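Abietadiene synthase, chloroplastic (Abies grandis, PDB 3S9V) is a chloroplast terpene synthase, a largely helical enzyme that carries an N-terminal terpene synthase domain and a metal-binding terpene synthase domain. Local coordinates at residues L482-L485 with R486-W489; F520-C523 with R524-Y527. All coordinates share one frame; numbering follows the deposited sequence.

Two helices that pack against each other supply the two examples, each a set of side chains three or four residues apart on a single helix. Contact 1 lies near the C-terminal end of helix 461-491, and contact 2 forms the first turns of helix 521-541. Their centres are about 13 Å apart, and they meet where Leu485 CD2 lies 4.0 Å from Glu525 CG, a packing contact. The helices are also tied by charge, since Arg524 of contact 2 forms a salt bridge with Glu481, the residue just before contact 1. Lys529, two residues beyond contact 2, serves both: it forms a salt bridge with Glu525 and makes a cation-pi contact with Trp488.

Contact 1 (L482-L485 with R486-W489); sequences LQDL and RRWW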
ATOM      1  N   LEU A 482      25.850  12.408  -2.190  1.00 36.44           N
ATOM      2  CA  LEU A 482      25.483  13.798  -1.978  1.00 36.87           C
ATOM      3  C   LEU A 482      26.728  14.662  -1.812  1.00 38.51           C
ATOM      4  O   LEU A 482      26.806  15.770  -2.350  1.00 34.93           O
ATOM      5  CB  LEU A 482      24.592  13.927  -0.743  1.00 28.43           C
ATOM      6  CG  LEU A 482      24.153  15.356  -0.430  1.00 31.52           C
ATOM      7  CD1 LEU A 482      23.383  15.906  -1.615  1.00 34.98           C
ATOM      8  CD2 LEU A 482      23.306  15.385   0.831  1.00 28.76           C
ATOM      9  N   GLN A 483      27.696  14.147  -1.061  1.00 40.89           N
ATOM     10  CA  GLN A 483      28.941  14.863  -0.831  1.00 42.73           C
ATOM     11  C   GLN A 483      29.637  15.121  -2.155  1.00 42.59           C
ATOM     12  O   GLN A 483      30.037  16.251  -2.448  1.00 45.46           O
ATOM     13  CB  GLN A 483      29.870  14.057   0.084  1.00 44.99           C
ATOM     14  CG  GLN A 483      29.413  13.978   1.526  1.00 53.08           C
ATOM     15  CD  GLN A 483      29.187  15.347   2.137  1.00 58.51           C
ATOM     16  OE1 GLN A 483      28.259  16.066   1.759  1.00 53.74           O
ATOM     17  NE2 GLN A 483      30.042  15.720   3.086  1.00 63.50           N
ATOM     18  N   ASP A 484      29.766  14.072  -2.959  1.00 38.39           N
ATOM     19  CA  ASP A 484      30.428  14.197  -4.244  1.00 40.64           C
ATOM     20  C   ASP A 484      29.690  15.080  -5.248  1.00 41.30           C
ATOM     21  O   ASP A 484      30.239  15.412  -6.298  1.00 42.25           O
ATOM     22  CB  ASP A 484      30.693  12.810  -4.831  1.00 45.06           C
ATOM     23  CG  ASP A 484      31.706  12.024  -4.014  1.00 59.09           C
ATOM     24  OD1 ASP A 484      32.829  12.536  -3.797  1.00 61.94           O
ATOM     25  OD2 ASP A 484      31.382  10.898  -3.583  1.00 67.78           O
ATOM     26  N   LEU A 485      28.452  15.456  -4.940  1.00 38.07           N
ATOM     27  CA  LEU A 485      27.708  16.341  -5.833  1.00 36.29           C
ATOM     28  C   LEU A 485      27.936  17.761  -5.354  1.00 33.58           C
ATOM     29  O   LEU A 485      27.950  18.707  -6.141  1.00 32.18           O
ATOM     30  CB  LEU A 485      26.207  16.029  -5.822  1.00 32.10           C
ATOM     31  CG  LEU A 485      25.765  14.904  -6.755  1.00 33.77           C
ATOM     32  CD1 LEU A 485      24.311  14.619  -6.528  1.00 29.19           C
ATOM     33  CD2 LEU A 485      26.013  15.297  -8.208  1.00 31.50           C
ATOM     34  N   ARG A 486      28.113  17.900  -4.048  1.00 34.36           N
ATOM     35  CA  ARG A 486      28.352  19.200  -3.452  1.00 38.68           C
ATOM     36  C   ARG A 486      29.749  19.691  -3.808  1.00 40.53           C
ATOM     37  O   ARG A 486      29.991  20.893  -3.856  1.00 40.53           O
ATOM     38  CB  ARG A 486      28.197  19.122  -1.937  1.00 42.88           C
ATOM     39  CG  ARG A 486      26.762  19.112  -1.459  1.00 49.85           C
ATOM     40  CD  ARG A 486      26.712  18.827   0.029  1.00 61.80           C
ATOM     41  NE  ARG A 486      25.360  18.925   0.568  1.00 67.48           N
ATOM     42  CZ  ARG A 486      25.011  18.516   1.783  1.00 72.39           C
ATOM     43  NH1 ARG A 486      25.917  17.976   2.590  1.00 72.31           N
ATOM     44  NH2 ARG A 486      23.758  18.649   2.196  1.00 74.39           N
ATOM     45  N   ARG A 487      30.668  18.760  -4.056  1.00 43.68           N
ATOM     46  CA  ARG A 487      32.030  19.137  -4.428  1.00 44.30           C
ATOM     47  C   ARG A 487      32.062  19.511  -5.903  1.00 43.89           C
ATOM     48  O   ARG A 487      32.883  20.322  -6.327  1.00 47.20           O
ATOM     49  CB  ARG A 487      33.010  17.996  -4.157  1.00 46.63           C
ATOM     50  CG  ARG A 487      33.153  17.664  -2.689  1.00 57.50           C
ATOM     51  CD  ARG A 487      34.281  16.677  -2.433  1.00 69.01           C
ATOM     52  NE  ARG A 487      34.305  16.275  -1.030  1.00 74.25           N
ATOM     53  CZ  ARG A 487      33.410  15.466  -0.474  1.00 79.06           C
ATOM     54  NH1 ARG A 487      32.426  14.966  -1.208  1.00 82.23           N
ATOM     55  NH2 ARG A 487      33.484  15.171   0.818  1.00 81.82           N
ATOM     56  N   TRP A 488      31.166  18.909  -6.680  1.00 40.51           N
ATOM     57  CA  TRP A 488      31.067  19.193  -8.105  1.00 35.09           C
ATOM     58  C   TRP A 488      30.563  20.622  -8.249  1.00 37.79           C
ATOM     59  O   TRP A 488      31.040  21.381  -9.088  1.00 38.52           O
ATOM     60  CB  TRP A 488      30.088  18.224  -8.775  1.00 29.45           C
ATOM     61  CG  TRP A 488      29.502  18.739 -10.067  1.00 33.47           C
ATOM     62  CD1 TRP A 488      30.125  18.817 -11.283  1.00 31.36           C
ATOM     63  CD2 TRP A 488      28.203  19.324 -10.244  1.00 33.89           C
ATOM     64  NE1 TRP A 488      29.296  19.419 -12.203  1.00 36.33           N
ATOM     65  CE2 TRP A 488      28.111  19.742 -11.592  1.00 35.42           C
ATOM     66  CE3 TRP A 488      27.107  19.538  -9.394  1.00 33.46           C
ATOM     67  CZ2 TRP A 488      26.967  20.365 -12.108  1.00 36.94           C
ATOM     68  CZ3 TRP A 488      25.965  20.157  -9.908  1.00 27.39           C
ATOM     69  CH2 TRP A 488      25.908  20.563 -11.253  1.00 35.66           C
ATOM     70  N   TRP A 489      29.601  20.991  -7.413  1.00 39.47           N
ATOM     71  CA  TRP A 489      29.043  22.332  -7.463  1.00 40.77           C
ATOM     72  C   TRP A 489      30.080  23.405  -7.140  1.00 46.99           C
ATOM     73  O   TRP A 489      30.100  24.462  -7.771  1.00 47.72           O
ATOM     74  CB  TRP A 489      27.861  22.438  -6.505  1.00 30.36           C
ATOM     75  CG  TRP A 489      27.316  23.820  -6.363  1.00 30.62           C
ATOM     76  CD1 TRP A 489      27.761  24.788  -5.516  1.00 38.72           C
ATOM     77  CD2 TRP A 489      26.216  24.389  -7.084  1.00 35.94           C
ATOM     78  NE1 TRP A 489      27.004  25.929  -5.658  1.00 43.89           N
ATOM     79  CE2 TRP A 489      26.049  25.711  -6.614  1.00 41.80           C
ATOM     80  CE3 TRP A 489      25.353  23.912  -8.078  1.00 40.15           C
ATOM     81  CZ2 TRP A 489      25.052  26.562  -7.105  1.00 44.73           C
ATOM     82  CZ3 TRP A 489      24.362  24.758  -8.567  1.00 41.75           C
ATOM     83  CH2 TRP A 489      24.221  26.068  -8.077  1.00 45.04           C
TER
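Arg486 lies back along its own helix over Leu482 and Gln483. CB starts beside the carbonyl oxygens of the previous turn, with Gln483 O 3.4 Å from Arg486 CB. CG sits close to Leu482 O, the acceptor of the Arg486 N bond (3.0 Å), and CD passes 3.6 Å from Gln483 OE1. The chain stays extended to NE (chi2 172°, chi3 175°), which carries the guanidinium out over Leu482. There Leu482 CD2 lies against one face, 3.6 Å from Arg486 NH2 and displaced toward the rim. NH1 gives Gln483 OE1 a weak hydrogen bond of 3.1 Å, the amide and guanidinium planes standing 76° apart, while NH2 bonds to Thr505. This i to i+4 and i to i+3 spacing is that of an alpha-helix, here helix 461-491 of the all-helical terpene synthase fold, whose buried leucines, Leu482 and Leu485, pack on helix 504-514, Leu485 also on helix 521-541. On the exposed side Arg487 NH1 and Asp484 OD1, 3.6 Å apart, form a loose salt bridge of charge alone, no N-H aiming at the oxygen. At the far end Leu485 O accepts a hydrogen bond from Trp489 N at 3.1 Å and lies at the edge of the Trp488 ring, 3.5 Å from its CE3.

Contact 2 (F520-C523 with R524-Y527); sequences FSKC and REVY
The carbonyls of Phe520, Ser521, Lys522 and Cys523 accept in turn from the amides of Arg524, Glu525, Val526 and Tyr527, a run of i to i+4 bonds that sets up the first turns of an alpha-helix. Phe520 occupies the N-cap position of helix 521-541, part of the metal-binding domain of this terpene synthase. The straightest of the four bonds, with an N-H...O angle of 178°, is Val526 N to Lys522 O.

Arg524 folds back over the helix start. Its chain bends at chi3 (-76°), which lays one guanidinium face over the backbone: Ser521 CA is 3.3 Å from Arg524 NH2, and Phe520 O is 3.3 Å from Arg524 NH1 at an angle too poor for a bond. The N-H groups are used elsewhere: NE forms a salt bridge with Glu481 of helix 461-491, and NH1 bonds to the carbonyls of Ile515 and Glu517. These partners would be expected to restrict the rotation of the buried guanidinium.

Tyr527 CB rests 3.1 Å from Cys523 O, while its ring leads away to helices 641-648 and 741-757, where its hydroxyl hydrogen-bonds with Thr750.

Lys522 and Glu525 run side by side in the same direction. The ammonium also pairs with Glu589 and the carboxylate with Lys529, a chain of alternating charges that would be expected to favour the ionised forms. Within the pair, Lys522 NZ meets Glu525 OE1 at 2.9 Å on its syn side, 29° out of the carboxylate plane, and reaches OE2 of the same carboxylate more weakly at 3.3 Å.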
ATOM      1  N   PHE A 520      22.024   2.324  -9.334  1.00 30.73           N
ATOM      2  CA  PHE A 520      21.678   3.513 -10.105  1.00 28.95           C
ATOM      3  C   PHE A 520      22.344   4.792  -9.588  1.00 28.34           C
ATOM      4  O   PHE A 520      21.773   5.879  -9.677  1.00 30.60           O
ATOM      5  CB  PHE A 520      20.152   3.691 -10.116  1.00 25.96           C
ATOM      6  CG  PHE A 520      19.397   2.499 -10.653  1.00 26.11           C
ATOM      7  CD1 PHE A 520      19.583   2.067 -11.966  1.00 27.31           C
ATOM      8  CD2 PHE A 520      18.486   1.810  -9.848  1.00 23.41           C
ATOM      9  CE1 PHE A 520      18.867   0.963 -12.473  1.00 23.77           C
ATOM     10  CE2 PHE A 520      17.767   0.706 -10.345  1.00 17.99           C
ATOM     11  CZ  PHE A 520      17.960   0.285 -11.656  1.00 15.19           C
ATOM     12  N   SER A 521      23.554   4.666  -9.054  1.00 27.10           N
ATOM     13  CA  SER A 521      24.269   5.824  -8.533  1.00 26.32           C
ATOM     14  C   SER A 521      24.587   6.837  -9.642  1.00 26.37           C
ATOM     15  O   SER A 521      24.449   8.048  -9.450  1.00 22.80           O
ATOM     16  CB  SER A 521      25.563   5.371  -7.848  1.00 27.64           C
ATOM     17  OG  SER A 521      26.305   4.496  -8.683  1.00 35.25           O
ATOM     18  N   LYS A 522      24.999   6.332 -10.802  1.00 24.58           N
ATOM     19  CA  LYS A 522      25.349   7.182 -11.931  1.00 27.61           C
ATOM     20  C   LYS A 522      24.127   7.911 -12.474  1.00 27.76           C
ATOM     21  O   LYS A 522      24.208   9.089 -12.820  1.00 28.54           O
ATOM     22  CB  LYS A 522      25.990   6.354 -13.050  1.00 31.78           C
ATOM     23  CG  LYS A 522      26.767   7.189 -14.047  1.00 34.63           C
ATOM     24  CD  LYS A 522      27.899   7.904 -13.328  1.00 45.96           C
ATOM     25  CE  LYS A 522      28.623   8.873 -14.233  1.00 49.97           C
ATOM     26  NZ  LYS A 522      29.695   9.612 -13.498  1.00 47.06           N
ATOM     27  N   CYS A 523      23.001   7.208 -12.553  1.00 24.71           N
ATOM     28  CA  CYS A 523      21.767   7.812 -13.042  1.00 23.91           C
ATOM     29  C   CYS A 523      21.355   8.921 -12.081  1.00 21.57           C
ATOM     30  O   CYS A 523      20.872   9.967 -12.505  1.00 25.86           O
ATOM     31  CB  CYS A 523      20.652   6.758 -13.143  1.00 30.04           C
ATOM     32  SG  CYS A 523      19.086   7.356 -13.864  1.00 25.30           S
ATOM     33  N   ARG A 524      21.551   8.697 -10.784  1.00 19.33           N
ATOM     34  CA  ARG A 524      21.203   9.703  -9.782  1.00 20.41           C
ATOM     35  C   ARG A 524      22.056  10.965  -9.950  1.00 26.07           C
ATOM     36  O   ARG A 524      21.560  12.099  -9.836  1.00 22.33           O
ATOM     37  CB  ARG A 524      21.421   9.151  -8.370  1.00 18.95           C
ATOM     38  CG  ARG A 524      20.355   8.185  -7.887  1.00 17.12           C
ATOM     39  CD  ARG A 524      20.445   8.029  -6.379  1.00 19.43           C
ATOM     40  NE  ARG A 524      21.569   7.186  -5.973  1.00 23.36           N
ATOM     41  CZ  ARG A 524      21.597   5.863  -6.114  1.00 23.52           C
ATOM     42  NH1 ARG A 524      20.560   5.224  -6.651  1.00 18.01           N
ATOM     43  NH2 ARG A 524      22.656   5.173  -5.712  1.00 20.68           N
ATOM     44  N   GLU A 525      23.343  10.755 -10.219  1.00 24.67           N
ATOM     45  CA  GLU A 525      24.285  11.854 -10.386  1.00 26.56           C
ATOM     46  C   GLU A 525      23.888  12.710 -11.582  1.00 23.35           C
ATOM     47  O   GLU A 525      23.723  13.926 -11.464  1.00 22.47           O
ATOM     48  CB  GLU A 525      25.704  11.308 -10.590  1.00 31.26           C
ATOM     49  CG  GLU A 525      26.784  12.372 -10.748  1.00 38.58           C
ATOM     50  CD  GLU A 525      28.022  11.838 -11.460  1.00 45.83           C
ATOM     51  OE1 GLU A 525      28.535  10.774 -11.050  1.00 50.82           O
ATOM     52  OE2 GLU A 525      28.483  12.480 -12.431  1.00 46.06           O
ATOM     53  N   VAL A 526      23.731  12.062 -12.730  1.00 16.85           N
ATOM     54  CA  VAL A 526      23.368  12.759 -13.951  1.00 18.54           C
ATOM     55  C   VAL A 526      21.987  13.401 -13.860  1.00 16.86           C
ATOM     56  O   VAL A 526      21.747  14.438 -14.456  1.00 16.71           O
ATOM     57  CB  VAL A 526      23.418  11.810 -15.167  1.00 19.02           C
ATOM     58  CG1 VAL A 526      23.048  12.569 -16.432  1.00 16.13           C
ATOM     59  CG2 VAL A 526      24.819  11.212 -15.299  1.00 21.12           C
ATOM     60  N   TYR A 527      21.091  12.782 -13.105  1.00 20.02           N
ATOM     61  CA  TYR A 527      19.740  13.304 -12.928  1.00 22.92           C
ATOM     62  C   TYR A 527      19.856  14.618 -12.157  1.00 21.78           C
ATOM     63  O   TYR A 527      19.252  15.631 -12.513  1.00 21.48           O
ATOM     64  CB  TYR A 527      18.900  12.290 -12.134  1.00 24.34           C
ATOM     65  CG  TYR A 527      17.430  12.608 -12.030  1.00 18.84           C
ATOM     66  CD1 TYR A 527      16.983  13.728 -11.339  1.00 20.30           C
ATOM     67  CD2 TYR A 527      16.481  11.775 -12.622  1.00 21.66           C
ATOM     68  CE1 TYR A 527      15.624  14.014 -11.237  1.00 12.63           C
ATOM     69  CE2 TYR A 527      15.128  12.048 -12.526  1.00 19.67           C
ATOM     70  CZ  TYR A 527      14.702  13.170 -11.831  1.00 21.40           C
ATOM     71  OH  TYR A 527      13.354  13.439 -11.731  1.00 17.37           O
TER